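Local coordinates for cysteine synthase 3 (Entamoeba histolytica, PDB 6KR5), which probably catalyses the pyridoxal-phosphate-dependent synthesis of L-cysteine from O-acetyl-L-serine and sulfide, at residues B[275-281]-B[306-311]. Sequence-based numbering, arbitrary orientation.
With PLP (pyridoxal-5'-phosphate), chain D.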
loop_
_atom_site.group_PDB
_atom_site.type_symbol
_atom_site.label_atom_id
_atom_site.label_comp_id
_atom_site.label_asym_id
_atom_site.label_seq_id
_atom_site.Cartn_x
_atom_site.Cartn_y
_atom_site.Cartn_z
ATOM N N ILE B 275 -11.975 -4.018 1.967
ATOM C CA ILE B 275 -10.615 -4.028 2.492
ATOM C C ILE B 275 -9.895 -5.205 1.852
ATOM O O ILE B 275 -10.292 -6.356 2.048
ATOM C CB ILE B 275 -10.610 -4.140 4.022
ATOM C CG1 ILE B 275 -11.241 -2.900 4.652
ATOM C CG2 ILE B 275 -9.206 -4.365 4.528
ATOM C CD1 ILE B 275 -11.604 -3.095 6.106
ATOM N N MET B 276 -8.850 -4.923 1.072
ATOM C CA MET B 276 -8.142 -5.973 0.336
ATOM C C MET B 276 -6.962 -6.436 1.172
ATOM O O MET B 276 -5.843 -5.951 1.025
ATOM C CB MET B 276 -7.689 -5.489 -1.034
ATOM C CG MET B 276 -7.172 -6.631 -1.896
ATOM S SD MET B 276 -6.754 -6.049 -3.555
ATOM C CE MET B 276 -6.383 -7.568 -4.413
ATOM N N CYS B 277 -7.221 -7.392 2.052
ATOM C CA CYS B 277 -6.227 -7.893 2.990
ATOM C C CYS B 277 -5.639 -9.217 2.507
ATOM O O CYS B 277 -6.214 -9.914 1.672
ATOM C CB CYS B 277 -6.876 -8.090 4.361
ATOM S SG CYS B 277 -8.247 -9.318 4.396
ATOM N N GLY B 278 -4.486 -9.573 3.060
ATOM C CA GLY B 278 -3.766 -10.763 2.641
ATOM C C GLY B 278 -4.330 -12.063 3.208
ATOM O O GLY B 278 -5.375 -12.102 3.859
ATOM N N MET B 279 -3.609 -13.158 2.933
ATOM C CA MET B 279 -4.105 -14.483 3.315
ATOM C C MET B 279 -4.154 -14.653 4.831
ATOM O O MET B 279 -5.139 -15.176 5.379
ATOM C CB MET B 279 -3.230 -15.577 2.700
ATOM C CG MET B 279 -3.262 -15.597 1.191
ATOM S SD MET B 279 -2.175 -16.933 0.660
ATOM C CE MET B 279 -2.674 -17.080 -1.062
ATOM N N SER B 280 -3.068 -14.268 5.530
ATOM C CA SER B 280 -3.058 -14.400 6.987
ATOM C C SER B 280 -4.092 -13.489 7.632
ATOM O O SER B 280 -4.604 -13.795 8.718
ATOM C CB SER B 280 -1.654 -14.107 7.531
ATOM O OG SER B 280 -1.301 -12.747 7.309
ATOM N N SER B 281 -4.420 -12.376 6.964
ATOM C CA SER B 281 -5.479 -11.492 7.436
ATOM C C SER B 281 -6.836 -12.181 7.375
ATOM O O SER B 281 -7.670 -12.007 8.271
ATOM C CB SER B 281 -5.495 -10.224 6.590
ATOM O OG SER B 281 -4.329 -9.444 6.789
ATOM N N LEU B 306 -4.219 -7.192 10.757
ATOM C CA LEU B 306 -4.193 -7.602 9.350
ATOM C C LEU B 306 -2.786 -7.347 8.818
ATOM O O LEU B 306 -2.441 -6.193 8.525
ATOM C CB LEU B 306 -5.235 -6.837 8.524
ATOM C CG LEU B 306 -6.683 -6.858 9.044
ATOM C CD1 LEU B 306 -7.637 -6.460 7.916
ATOM C CD2 LEU B 306 -7.057 -8.196 9.590
ATOM N N PRO B 307 -1.935 -8.374 8.693
ATOM C CA PRO B 307 -0.497 -8.110 8.464
ATOM C C PRO B 307 -0.116 -7.500 7.118
ATOM O O PRO B 307 0.940 -6.845 7.053
ATOM C CB PRO B 307 0.137 -9.501 8.629
ATOM C CG PRO B 307 -0.780 -10.214 9.590
ATOM C CD PRO B 307 -2.165 -9.756 9.165
ATOM N N ASP B 308 -0.869 -7.718 6.037
ATOM C CA ASP B 308 -0.473 -7.145 4.745
ATOM C C ASP B 308 -1.676 -7.127 3.803
ATOM O O ASP B 308 -2.805 -7.447 4.197
ATOM C CB ASP B 308 0.746 -7.868 4.135
ATOM C CG ASP B 308 0.447 -9.272 3.599
ATOM O OD1 ASP B 308 -0.691 -9.781 3.738
ATOM O OD2 ASP B 308 1.394 -9.887 3.038
ATOM N N CYS B 309 -1.420 -6.771 2.548
ATOM C CA CYS B 309 -2.448 -6.477 1.560
ATOM C C CYS B 309 -2.601 -7.616 0.557
ATOM O O CYS B 309 -1.639 -8.315 0.233
ATOM C CB CYS B 309 -2.099 -5.187 0.820
ATOM S SG CYS B 309 -3.296 -4.718 -0.438
ATOM N N GLY B 310 -3.825 -7.779 0.040
ATOM C CA GLY B 310 -4.079 -8.818 -0.936
ATOM C C GLY B 310 -3.383 -8.605 -2.262
ATOM O O GLY B 310 -3.172 -9.577 -2.994
ATOM N N GLU B 311 -3.007 -7.359 -2.581
ATOM C CA GLU B 311 -2.320 -7.096 -3.841
ATOM C C GLU B 311 -1.015 -7.875 -3.939
ATOM O O GLU B 311 -0.572 -8.215 -5.042
ATOM C CB GLU B 311 -2.061 -5.595 -3.995
ATOM C CG GLU B 311 -1.426 -5.227 -5.336
ATOM C CD GLU B 311 -1.307 -3.732 -5.565
ATOM O OE1 GLU B 311 -1.590 -2.950 -4.633
ATOM O OE2 GLU B 311 -0.928 -3.349 -6.691
HETATM N N1 PLP D . 1.208 -12.489 7.961
HETATM C C2 PLP D . 2.158 -11.901 7.172
HETATM C C2A PLP D . 1.809 -11.588 5.750
HETATM C C3 PLP D . 3.404 -11.605 7.697
HETATM O O3 PLP D . 4.339 -11.022 6.889
HETATM C C4 PLP D . 3.686 -11.902 9.023
HETATM C C4A PLP D . 5.047 -11.690 9.583
HETATM O O4A PLP D . 5.953 -11.252 8.863
HETATM C C5 PLP D . 2.708 -12.497 9.818
HETATM C C6 PLP D . 1.479 -12.789 9.272
HETATM C C5A PLP D . 2.959 -12.891 11.256
HETATM O O4P PLP D . 3.393 -11.849 12.085
HETATM P P PLP D . 4.445 -12.235 13.229
HETATM O O1P PLP D . 3.892 -13.429 13.986
HETATM O O2P PLP D . 5.734 -12.600 12.549
HETATM O O3P PLP D . 4.583 -11.037 14.099
HETATM O O HOH W 1 -2.259 -10.789 5.571
#
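Gly310 N donates an almost straight hydrogen bond to Met276 O (2.9 Å, 173° at the hydrogen). Gly278 N donates a second backbone bond to Asp308 O at 2.9 Å along a more bent path. Together they frame a single beta bridge between Cys277 and Cys309. The extended Met276 side chain lies over Gly310, and its CE reaches Glu311 N at 3.8 Å. Ser281 OG lies against the start of the other segment, 3.2 Å from Leu306 CA. Leu306 CD1 packs on Cys277 CB.

One water ties the two segments together beside the cofactor. It donates to Ser280 OG and to Asp308 OD1 (2.6 Å), and is also hydrogen-bonded to Ser281 OG. With chi1 at 66°, Ser280 OG sits between its backbone N and carbonyl carbon and donates to PLP N1 (2.6 Å). Pro307 CB lies 3.2 Å from the same N1. Asp308 OD2 is hydrogen-bonded to Tyr313 and Asn88, and Asn88 also donates a hydrogen bond to PLP. A disulfide between Cys309 and Cys50 is seen in this structure, though Cys309 is modelled in two conformers.

Because the serine donates to N1, the pyridine nitrogen is probably unprotonated, as in several other fold type II PLP enzymes, where a serine or threonine hydroxyl faces N1.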